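Local coordinates for periplasmic binding protein (Veillonella parvula, PDB 4MO9), which probably captures an iron chelate or related metal complex in the periplasm, as FepB-like solute-binding proteins do, for delivery to an ABC transporter, at residues Glu250-Glu254 with Gln297-Leu302. Residues are numbered along the deposited sequence; the frame is centred on the assembly and turned at random.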
loop_
_atom_site.group_PDB
_atom_site.type_symbol
_atom_site.label_atom_id
_atom_site.label_comp_id
_atom_site.label_asym_id
_atom_site.label_seq_id
_atom_site.Cartn_x
_atom_site.Cartn_y
_atom_site.Cartn_z
ATOM N N GLU A 250 -14.282 24.941 1.362
ATOM C CA GLU A 250 -15.675 25.253 1.680
ATOM C C GLU A 250 -16.581 24.024 1.599
ATOM O O GLU A 250 -17.587 23.938 2.303
ATOM C CB GLU A 250 -16.216 26.346 0.748
ATOM C CG GLU A 250 -15.393 27.633 0.710
ATOM C CD GLU A 250 -14.116 27.492 -0.110
ATOM O OE1 GLU A 250 -13.166 28.269 0.127
ATOM O OE2 GLU A 250 -14.061 26.600 -0.989
ATOM N N PHE A 251 -16.220 23.085 0.729
ATOM C CA PHE A 251 -16.970 21.844 0.557
ATOM C C PHE A 251 -17.047 21.081 1.882
ATOM O O PHE A 251 -18.116 20.603 2.271
ATOM C CB PHE A 251 -16.293 20.988 -0.522
ATOM C CG PHE A 251 -17.081 19.775 -0.952
ATOM C CD1 PHE A 251 -16.816 18.527 -0.399
ATOM C CD2 PHE A 251 -18.049 19.872 -1.944
ATOM C CE1 PHE A 251 -17.527 17.400 -0.810
ATOM C CE2 PHE A 251 -18.762 18.755 -2.357
ATOM C CZ PHE A 251 -18.502 17.517 -1.791
ATOM N N VAL A 252 -15.920 20.984 2.584
ATOM C CA VAL A 252 -15.871 20.235 3.839
ATOM C C VAL A 252 -16.739 20.874 4.932
ATOM O O VAL A 252 -17.456 20.171 5.651
ATOM C CB VAL A 252 -14.420 20.027 4.336
ATOM C CG1 VAL A 252 -14.408 19.310 5.672
ATOM C CG2 VAL A 252 -13.611 19.213 3.320
ATOM N N LEU A 253 -16.688 22.200 5.045
ATOM C CA LEU A 253 -17.504 22.908 6.028
ATOM C C LEU A 253 -19.001 22.675 5.787
ATOM O O LEU A 253 -19.763 22.472 6.738
ATOM C CB LEU A 253 -17.183 24.408 6.019
ATOM C CG LEU A 253 -15.723 24.800 6.275
ATOM C CD1 LEU A 253 -15.518 26.311 6.221
ATOM C CD2 LEU A 253 -15.246 24.259 7.606
ATOM N N GLU A 254 -19.413 22.692 4.522
ATOM C CA GLU A 254 -20.824 22.542 4.166
ATOM C C GLU A 254 -21.321 21.116 4.398
ATOM O O GLU A 254 -22.440 20.903 4.866
ATOM C CB GLU A 254 -21.043 22.939 2.707
ATOM C CG GLU A 254 -20.707 24.396 2.401
ATOM C CD GLU A 254 -20.727 24.706 0.911
ATOM O OE1 GLU A 254 -20.331 23.825 0.110
ATOM O OE2 GLU A 254 -21.134 25.830 0.546
ATOM N N GLN A 297 -9.510 27.099 8.926
ATOM C CA GLN A 297 -10.705 27.906 9.155
ATOM C C GLN A 297 -11.968 27.056 9.326
ATOM O O GLN A 297 -12.306 26.240 8.467
ATOM C CB GLN A 297 -10.877 28.927 8.022
ATOM C CG GLN A 297 -12.192 29.700 8.042
ATOM C CD GLN A 297 -12.040 31.134 7.564
ATOM O OE1 GLN A 297 -10.951 31.710 7.623
ATOM N NE2 GLN A 297 -13.139 31.725 7.099
ATOM N N GLY A 298 -12.633 27.221 10.464
ATOM C CA GLY A 298 -13.892 26.545 10.715
ATOM C C GLY A 298 -13.809 25.108 11.203
ATOM O O GLY A 298 -14.809 24.571 11.675
ATOM N N TRP A 299 -12.642 24.472 11.096
ATOM C CA TRP A 299 -12.535 23.055 11.466
ATOM C C TRP A 299 -12.838 22.801 12.945
ATOM O O TRP A 299 -13.355 21.742 13.296
ATOM C CB TRP A 299 -11.174 22.461 11.083
ATOM C CG TRP A 299 -11.113 21.996 9.657
ATOM C CD1 TRP A 299 -11.604 22.653 8.563
ATOM C CD2 TRP A 299 -10.556 20.766 9.172
ATOM N NE1 TRP A 299 -11.370 21.916 7.428
ATOM C CE2 TRP A 299 -10.736 20.750 7.772
ATOM C CE3 TRP A 299 -9.914 19.683 9.782
ATOM C CZ2 TRP A 299 -10.299 19.694 6.972
ATOM C CZ3 TRP A 299 -9.483 18.621 8.981
ATOM C CH2 TRP A 299 -9.674 18.640 7.592
ATOM N N SER A 300 -12.543 23.789 13.795
ATOM C CA SER A 300 -12.789 23.689 15.229
ATOM C C SER A 300 -14.256 23.404 15.507
ATOM O O SER A 300 -14.599 22.790 16.520
ATOM C CB SER A 300 -12.407 25.006 15.928
ATOM O OG SER A 300 -11.205 24.870 16.663
ATOM N N ASP A 301 -15.110 23.879 14.603
ATOM C CA ASP A 301 -16.560 23.796 14.757
ATOM C C ASP A 301 -17.135 22.617 13.983
ATOM O O ASP A 301 -18.350 22.423 13.956
ATOM C CB ASP A 301 -17.215 25.081 14.254
ATOM C CG ASP A 301 -16.802 26.300 15.053
ATOM O OD1 ASP A 301 -16.702 26.200 16.294
ATOM O OD2 ASP A 301 -16.585 27.366 14.435
ATOM N N LEU A 302 -16.268 21.846 13.336
ATOM C CA LEU A 302 -16.721 20.678 12.579
ATOM C C LEU A 302 -17.221 19.571 13.500
ATOM O O LEU A 302 -16.593 19.262 14.522
ATOM C CB LEU A 302 -15.605 20.127 11.677
ATOM C CG LEU A 302 -15.334 20.894 10.380
ATOM C CD1 LEU A 302 -14.193 20.270 9.584
ATOM C CD2 LEU A 302 -16.591 20.969 9.535
#
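Leu-253 pushes one methyl, CD2, into a hollow walled by the backbone at Gln-297 and Gly-298, the pyrrole end of Trp-299 and the tip of Leu-302. Gln-297 O, 3.6 Å from Leu-253 CD2, gives the hollow a polar patch; Trp-299 CD1 and Leu-302 CD2 follow at 4.1 and 4.0 Å from that same methyl. With CG anti to the carbonyl carbon (chi1 -57°), the end of the leucine swings towards the loop although its first bond does not point there. Gly-298 suits its place twice over: its phi of 82° is easily adopted by glycine, and with no side chain on the side facing Leu-253 it lets CD2 come up against its backbone, 4.0 Å from Gly-298 C.

One residue back, Val-252 faces the loop with CG1, its short, stiff fork suited to a buried helix face. This methyl sits 4.0 Å from Leu-302 CD1 and 4.3 Å from Trp-299 CZ2, the two side chains of Val-252 and Leu-302 crossing at about a right angle. Leu-302 is thus a wedge with two prongs, CD1 against the valine and CD2 against Leu-253. It also packs within its own segment, CD1 resting 3.5 Å above the indole plane toward the rim. The broad indole of Trp-299 fills the space further in, reaching Tyr-203 and Ile-260 on neighbouring parallel strands.

No hydrogen bond joins the segments; they meet through van der Waals packing, mostly of apolar side chains. Helix and loop together pack on the sheet holding strands 201-206 and 259-263, an alpha/beta layering characteristic of the lobes of TroA-like periplasmic binding proteins.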